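Local coordinates for Sn-glycerol-3-phosphate ABC transporter substrate-binding protein UspB (Mycobacterium tuberculosis, PDB 4MFI), which serves as the substrate-binding subunit of an ABC transporter and has specificity for glycerophosphocholine, at residues Q83-N86 / A87-G91; G125-T128 / T129-V132; W208-Q211 / G212-W215. All coordinates share one frame; numbering follows the deposited sequence.

Interaction 1: Q83-N86 / A87-G91; sequences QKFN and AALIG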
loop_
_atom_site.group_PDB
_atom_site.type_symbol
_atom_site.label_atom_id
_atom_site.label_comp_id
_atom_site.label_asym_id
_atom_site.label_seq_id
_atom_site.Cartn_x
_atom_site.Cartn_y
_atom_site.Cartn_z
ATOM N N GLN A 83 13.137 8.937 9.651
ATOM C CA GLN A 83 14.349 9.256 10.409
ATOM C C GLN A 83 14.421 10.733 10.781
ATOM O O GLN A 83 14.857 11.085 11.880
ATOM C CB GLN A 83 15.615 8.833 9.664
ATOM C CG GLN A 83 15.718 7.331 9.413
ATOM C CD GLN A 83 15.601 6.485 10.677
ATOM O OE1 GLN A 83 15.836 6.958 11.790
ATOM N NE2 GLN A 83 15.249 5.220 10.503
ATOM N N LYS A 84 13.993 11.602 9.869
ATOM C CA LYS A 84 14.001 13.028 10.163
ATOM C C LYS A 84 13.037 13.322 11.313
ATOM O O LYS A 84 13.362 14.090 12.228
ATOM C CB LYS A 84 13.640 13.835 8.915
ATOM C CG LYS A 84 13.860 15.335 9.058
ATOM C CD LYS A 84 13.336 16.069 7.829
ATOM C CE LYS A 84 13.451 17.580 7.971
ATOM N NZ LYS A 84 14.870 18.026 8.034
ATOM N N PHE A 85 11.868 12.682 11.281
ATOM C CA PHE A 85 10.895 12.816 12.361
ATOM C C PHE A 85 11.471 12.293 13.677
ATOM O O PHE A 85 11.382 12.958 14.707
ATOM C CB PHE A 85 9.601 12.078 11.998
ATOM C CG PHE A 85 8.498 12.222 13.018
ATOM C CD1 PHE A 85 8.193 13.457 13.577
ATOM C CD2 PHE A 85 7.737 11.117 13.388
ATOM C CE1 PHE A 85 7.161 13.579 14.504
ATOM C CE2 PHE A 85 6.710 11.233 14.306
ATOM C CZ PHE A 85 6.421 12.467 14.871
ATOM N N ASN A 86 12.072 11.106 13.646
ATOM C CA ASN A 86 12.671 10.536 14.844
ATOM C C ASN A 86 13.656 11.501 15.509
ATOM O O ASN A 86 13.632 11.696 16.729
ATOM C CB ASN A 86 13.378 9.222 14.507
ATOM C CG ASN A 86 13.705 8.420 15.734
ATOM O OD1 ASN A 86 12.843 8.188 16.585
ATOM N ND2 ASN A 86 14.957 8.010 15.855
ATOM N N ALA A 87 14.511 12.119 14.702
ATOM C CA ALA A 87 15.511 13.034 15.239
ATOM C C ALA A 87 14.880 14.290 15.823
ATOM O O ALA A 87 15.369 14.837 16.814
ATOM C CB ALA A 87 16.527 13.395 14.174
ATOM N N ALA A 88 13.794 14.748 15.208
ATOM C CA ALA A 88 13.147 15.982 15.643
ATOM C C ALA A 88 12.444 15.800 16.987
ATOM O O ALA A 88 12.199 16.770 17.706
ATOM C CB ALA A 88 12.167 16.462 14.587
ATOM N N LEU A 89 12.136 14.552 17.326
ATOM C CA LEU A 89 11.371 14.244 18.533
ATOM C C LEU A 89 12.065 14.602 19.852
ATOM O O LEU A 89 11.404 14.704 20.888
ATOM C CB LEU A 89 10.934 12.778 18.531
ATOM C CG LEU A 89 9.729 12.485 17.634
ATOM C CD1 LEU A 89 9.569 10.994 17.400
ATOM C CD2 LEU A 89 8.458 13.065 18.245
ATOM N N ILE A 90 13.380 14.798 19.827
ATOM C CA ILE A 90 14.081 15.205 21.047
ATOM C C ILE A 90 13.653 16.603 21.504
ATOM O O ILE A 90 13.591 16.878 22.706
ATOM C CB ILE A 90 15.618 15.134 20.907
ATOM C CG1 ILE A 90 16.287 15.462 22.245
ATOM C CG2 ILE A 90 16.120 16.083 19.825
ATOM C CD1 ILE A 90 15.890 14.539 23.394
ATOM N N GLY A 91 13.343 17.473 20.545
ATOM C CA GLY A 91 12.953 18.842 20.844
ATOM C C GLY A 91 11.553 19.181 20.360
ATOM O O GLY A 91 10.705 18.297 20.197
#
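F85 carries its ring anti to the backbone N (chi1 -177°), while L89, four residues on, holds CG anti to its own carbonyl carbon (chi1 -78°), and these two settings bring L89 CD1 over one face of the phenyl ring. L89 CD1 makes a CH-pi contact 4.3 Å from the F85 ring centroid, only 12° off the ring normal. The other branch stands above the CE1-CZ rim, with L89 CD2 4.0 Å from F85 CZ. Nearer the backbone, L89 CG rests 3.4 Å from F85 O, so the leucine lies against both the ring and the carbonyl of the same residue. This is an i to i+4 pairing on the last part of a helix, and the backbone changes character beneath it. A87 N to Q83 O (3.0 Å) and A88 N to K84 O (3.1 Å) are ordinary alpha-helical bonds. L89 N then divides its hydrogen between a weak bond to F85 O (3.2 Å) and an i to i+3 bond to N86 O (3.3 Å). A type I beta turn from A88 to G91 follows, closed by G91 N to A88 O (3.1 Å), and its L89 and G91 carbonyls are both taken up by K314 NZ. F85 is buried and L89 partly exposed, whereas K84 and A87 are exposed; Q83 and N86, also exposed, still touch W104 and F108 of helix 104-110. That helix packs against the pair through F108, edge-to-face with F85 and also touching L89. P95 and P312 from neighbouring loops lie against F85, V113 meets L89, and K84 makes a cation-pi contact with W42 of strand 39-43.

Interaction 2: G125-T128 / T129-V132; sequences GVDT and TDYV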
loop_
_atom_site.group_PDB
_atom_site.type_symbol
_atom_site.label_atom_id
_atom_site.label_comp_id
_atom_site.label_asym_id
_atom_site.label_seq_id
_atom_site.Cartn_x
_atom_site.Cartn_y
_atom_site.Cartn_z
ATOM N N GLY A 125 -15.388 18.039 12.684
ATOM C CA GLY A 125 -16.465 17.593 11.815
ATOM C C GLY A 125 -15.983 16.894 10.553
ATOM O O GLY A 125 -16.542 17.091 9.469
ATOM N N VAL A 126 -14.937 16.083 10.682
ATOM C CA VAL A 126 -14.438 15.317 9.548
ATOM C C VAL A 126 -15.444 14.225 9.182
ATOM O O VAL A 126 -15.913 13.483 10.053
ATOM C CB VAL A 126 -13.067 14.690 9.868
ATOM C CG1 VAL A 126 -12.566 13.860 8.689
ATOM C CG2 VAL A 126 -12.061 15.781 10.232
ATOM N N ASP A 127 -15.782 14.131 7.899
ATOM C CA ASP A 127 -16.743 13.136 7.429
ATOM C C ASP A 127 -16.039 11.785 7.268
ATOM O O ASP A 127 -15.736 11.348 6.157
ATOM C CB ASP A 127 -17.373 13.592 6.112
ATOM C CG ASP A 127 -18.539 12.719 5.683
ATOM O OD1 ASP A 127 -18.951 11.833 6.464
ATOM O OD2 ASP A 127 -19.052 12.928 4.563
ATOM N N THR A 128 -15.780 11.129 8.393
ATOM C CA THR A 128 -14.977 9.908 8.402
ATOM C C THR A 128 -15.620 8.747 7.653
ATOM O O THR A 128 -14.913 7.909 7.087
ATOM C CB THR A 128 -14.645 9.464 9.828
ATOM O OG1 THR A 128 -15.862 9.305 10.568
ATOM C CG2 THR A 128 -13.758 10.498 10.508
ATOM N N THR A 129 -16.950 8.691 7.631
ATOM C CA THR A 129 -17.616 7.608 6.906
ATOM C C THR A 129 -17.470 7.743 5.390
ATOM O O THR A 129 -17.739 6.790 4.659
ATOM C CB THR A 129 -19.105 7.467 7.274
ATOM O OG1 THR A 129 -19.822 8.626 6.836
ATOM C CG2 THR A 129 -19.270 7.311 8.770
ATOM N N ASP A 130 -17.038 8.911 4.918
ATOM C CA ASP A 130 -16.781 9.095 3.488
ATOM C C ASP A 130 -15.347 8.745 3.076
ATOM O O ASP A 130 -14.999 8.835 1.900
ATOM C CB ASP A 130 -17.120 10.520 3.029
ATOM C CG ASP A 130 -17.121 10.663 1.503
ATOM O OD1 ASP A 130 -17.741 9.822 0.808
ATOM O OD2 ASP A 130 -16.485 11.610 0.993
ATOM N N TYR A 131 -14.500 8.362 4.026
ATOM C CA TYR A 131 -13.208 7.793 3.647
ATOM C C TYR A 131 -13.407 6.335 3.277
ATOM O O TYR A 131 -14.190 5.631 3.926
ATOM C CB TYR A 131 -12.172 7.935 4.771
ATOM C CG TYR A 131 -11.654 9.346 4.907
ATOM C CD1 TYR A 131 -12.388 10.313 5.586
ATOM C CD2 TYR A 131 -10.457 9.723 4.316
ATOM C CE1 TYR A 131 -11.930 11.606 5.691
ATOM C CE2 TYR A 131 -9.988 11.017 4.414
ATOM C CZ TYR A 131 -10.728 11.953 5.108
ATOM O OH TYR A 131 -10.274 13.244 5.213
ATOM N N VAL A 132 -12.717 5.893 2.225
ATOM C CA VAL A 132 -12.713 4.484 1.831
ATOM C C VAL A 132 -12.446 3.659 3.089
ATOM O O VAL A 132 -11.517 3.954 3.843
ATOM C CB VAL A 132 -11.642 4.218 0.752
ATOM C CG1 VAL A 132 -11.491 2.726 0.473
ATOM C CG2 VAL A 132 -11.989 4.977 -0.536
HETATM O O HOH W 1 -19.001 10.609 8.733
HETATM O O HOH W 2 -14.754 5.004 6.535
#
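The chain folds back in two successive i to i+3 bonds of the 3-10 kind, D130 N to D127 O (3.0 Å) and Y131 N to T128 O (3.1 Å). D127 extends its carboxylate with CG anti to the backbone N (chi1 -171°), which places OD1 where a water can join it to the next turn: the water donates to D127 OD1 (2.6 Å) and accepts from T129 N (3.0 Å). The other oxygen, D127 OD2, is 4.6 Å from D130 OD2. This pairing of like charges is probably eased by R349, which forms a salt bridge with D130 OD2 and touches the D127 side chain; S351 OG also bonds to D130 OD2. D127 is the centre of an inverse gamma turn, with a weak bond from T128 N to V126 O (2.9 Å), and it leads into a short 3-10 segment. The whole forms the connection from helix 118-124 to helix 133-137, with V132 as N-cap of the latter. The Y131 ring lies against the preceding backbone: T128 O is in its plane at the edge, and Y131 CD1 is 3.6 Å from D127 O. V126 crosses the tyrosine at about a right angle, CG1 meeting Y131 CE1 at 3.8 Å, while Y131 OH bonds to T331 OG1.

Interaction 3: W208-Q211 / G212-W215; sequences WTFQ and GPNW
Q211 and W215 run side by side and point the same way, the glutamine amide inclined 41° to the indole. Q211 CG makes a CH-pi contact over the face of the six-membered ring, 4.3 Å from its centroid. Extended beyond CG (chi2 177°), the glutamine carries OE1 along the indole to 3.5 Å from W215 CZ2. Q211 O serves the same partner twice: it accepts from W215 N (3.0 Å) and stands 3.2 Å above the indole plane, offset toward the rim. F210 and N214 form the second i to i+4 pair. Their ring and amide planes differ by 22°, F210 CE2 meets N214 CB at 3.7 Å, and N214 N bonds almost straight to F210 O (3.0 Å). P213 has no N-H to offer T209 O, and a water fills in, donating to T209 O (2.6 Å) and W208 O while accepting from G212 N (2.8 Å). This hydrated step joins helix 206-209 to helix 211-216. D382 fixes the polar ends, its N bonding Q211 OE1 and its OD1 bonding W215 NE1. F210 and N214 face helix 232-245, whereas W208 lies on strand 144-160 and, with Q211, against R385 of helix 383-386.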
loop_
_atom_site.group_PDB
_atom_site.type_symbol
_atom_site.label_atom_id
_atom_site.label_comp_id
_atom_site.label_asym_id
_atom_site.label_seq_id
_atom_site.Cartn_x
_atom_site.Cartn_y
_atom_site.Cartn_z
ATOM N N TRP A 208 4.402 -7.715 0.315
ATOM C CA TRP A 208 3.184 -6.955 0.059
ATOM C C TRP A 208 2.285 -7.645 -0.959
ATOM O O TRP A 208 1.094 -7.839 -0.706
ATOM C CB TRP A 208 3.541 -5.548 -0.419
ATOM C CG TRP A 208 2.393 -4.589 -0.491
ATOM C CD1 TRP A 208 1.554 -4.221 0.528
ATOM C CD2 TRP A 208 1.996 -3.819 -1.633
ATOM N NE1 TRP A 208 0.651 -3.283 0.083
ATOM C CE2 TRP A 208 0.904 -3.017 -1.240
ATOM C CE3 TRP A 208 2.457 -3.733 -2.957
ATOM C CZ2 TRP A 208 0.274 -2.131 -2.116
ATOM C CZ3 TRP A 208 1.824 -2.861 -3.829
ATOM C CH2 TRP A 208 0.745 -2.068 -3.405
ATOM N N THR A 209 2.848 -8.017 -2.107
ATOM C CA THR A 209 2.034 -8.589 -3.179
ATOM C C THR A 209 1.596 -10.027 -2.908
ATOM O O THR A 209 0.537 -10.441 -3.381
ATOM C CB THR A 209 2.713 -8.519 -4.560
ATOM O OG1 THR A 209 3.916 -9.292 -4.540
ATOM C CG2 THR A 209 3.022 -7.072 -4.956
ATOM N N PHE A 210 2.380 -10.791 -2.157
ATOM C CA PHE A 210 2.005 -12.174 -1.829
ATOM C C PHE A 210 0.885 -12.224 -0.799
ATOM O O PHE A 210 0.214 -13.243 -0.646
ATOM C CB PHE A 210 3.229 -12.956 -1.322
ATOM C CG PHE A 210 2.923 -14.368 -0.883
ATOM C CD1 PHE A 210 2.704 -15.372 -1.815
ATOM C CD2 PHE A 210 2.872 -14.690 0.473
ATOM C CE1 PHE A 210 2.424 -16.670 -1.403
ATOM C CE2 PHE A 210 2.595 -15.986 0.887
ATOM C CZ PHE A 210 2.371 -16.977 -0.052
ATOM N N GLN A 211 0.682 -11.121 -0.088
ATOM C CA GLN A 211 -0.329 -11.072 0.950
ATOM C C GLN A 211 -1.698 -11.454 0.403
ATOM O O GLN A 211 -2.471 -12.155 1.060
ATOM C CB GLN A 211 -0.385 -9.658 1.519
ATOM C CG GLN A 211 -0.225 -9.627 2.997
ATOM C CD GLN A 211 -0.204 -8.236 3.596
ATOM O OE1 GLN A 211 -0.486 -8.081 4.780
ATOM N NE2 GLN A 211 0.153 -7.221 2.796
ATOM N N GLY A 212 -1.979 -10.998 -0.815
ATOM C CA GLY A 212 -3.250 -11.273 -1.455
ATOM C C GLY A 212 -3.498 -12.746 -1.724
ATOM O O GLY A 212 -4.493 -13.295 -1.242
ATOM N N PRO A 213 -2.622 -13.394 -2.510
ATOM C CA PRO A 213 -2.827 -14.826 -2.739
ATOM C C PRO A 213 -2.816 -15.628 -1.453
ATOM O O PRO A 213 -3.593 -16.570 -1.347
ATOM C CB PRO A 213 -1.659 -15.226 -3.659
ATOM C CG PRO A 213 -0.768 -14.049 -3.727
ATOM C CD PRO A 213 -1.605 -12.844 -3.424
ATOM N N ASN A 214 -1.990 -15.250 -0.483
ATOM C CA ASN A 214 -2.004 -15.933 0.798
ATOM C C ASN A 214 -3.414 -15.890 1.408
ATOM O O ASN A 214 -4.000 -16.931 1.725
ATOM C CB ASN A 214 -0.960 -15.279 1.714
ATOM C CG ASN A 214 -0.616 -16.117 2.926
ATOM O OD1 ASN A 214 -0.810 -17.339 2.954
ATOM N ND2 ASN A 214 -0.072 -15.454 3.938
ATOM N N TRP A 215 -3.978 -14.691 1.532
ATOM C CA TRP A 215 -5.346 -14.540 2.025
ATOM C C TRP A 215 -6.370 -15.316 1.183
ATOM O O TRP A 215 -7.309 -15.905 1.728
ATOM C CB TRP A 215 -5.740 -13.066 2.029
ATOM C CG TRP A 215 -5.056 -12.222 3.064
ATOM C CD1 TRP A 215 -4.532 -12.627 4.267
ATOM C CD2 TRP A 215 -4.841 -10.811 2.985
ATOM N NE1 TRP A 215 -4.006 -11.542 4.937
ATOM C CE2 TRP A 215 -4.191 -10.417 4.171
ATOM C CE3 TRP A 215 -5.142 -9.838 2.022
ATOM C CZ2 TRP A 215 -3.833 -9.092 4.416
ATOM C CZ3 TRP A 215 -4.790 -8.527 2.267
ATOM C CH2 TRP A 215 -4.148 -8.165 3.455
HETATM O O HOH W 3 -1.153 -8.749 -2.345
HETATM O O HOH W 4 -1.088 -12.695 4.056
#

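The three contacts follow one another along the chain and are separate in space. Interactions 1 and 2 have centres 30 Å apart, with nearest atoms about 19 Å apart. Interaction 1 belongs to the lobe built round strands 39-43, 69-73 and 97-101, and interaction 2 touches helix 317-330 and strand 144-160, the latter in the same mixed sheet. Interaction 3, the most central, lies on the opposite side of the chain's centre from interaction 1 (centres 33 Å apart), and its nearest atoms come within about 13 Å of interaction 2. Ligands of this family are generally held in a cleft between two lobes, and interactions 1 and 3 probably belong to different ones.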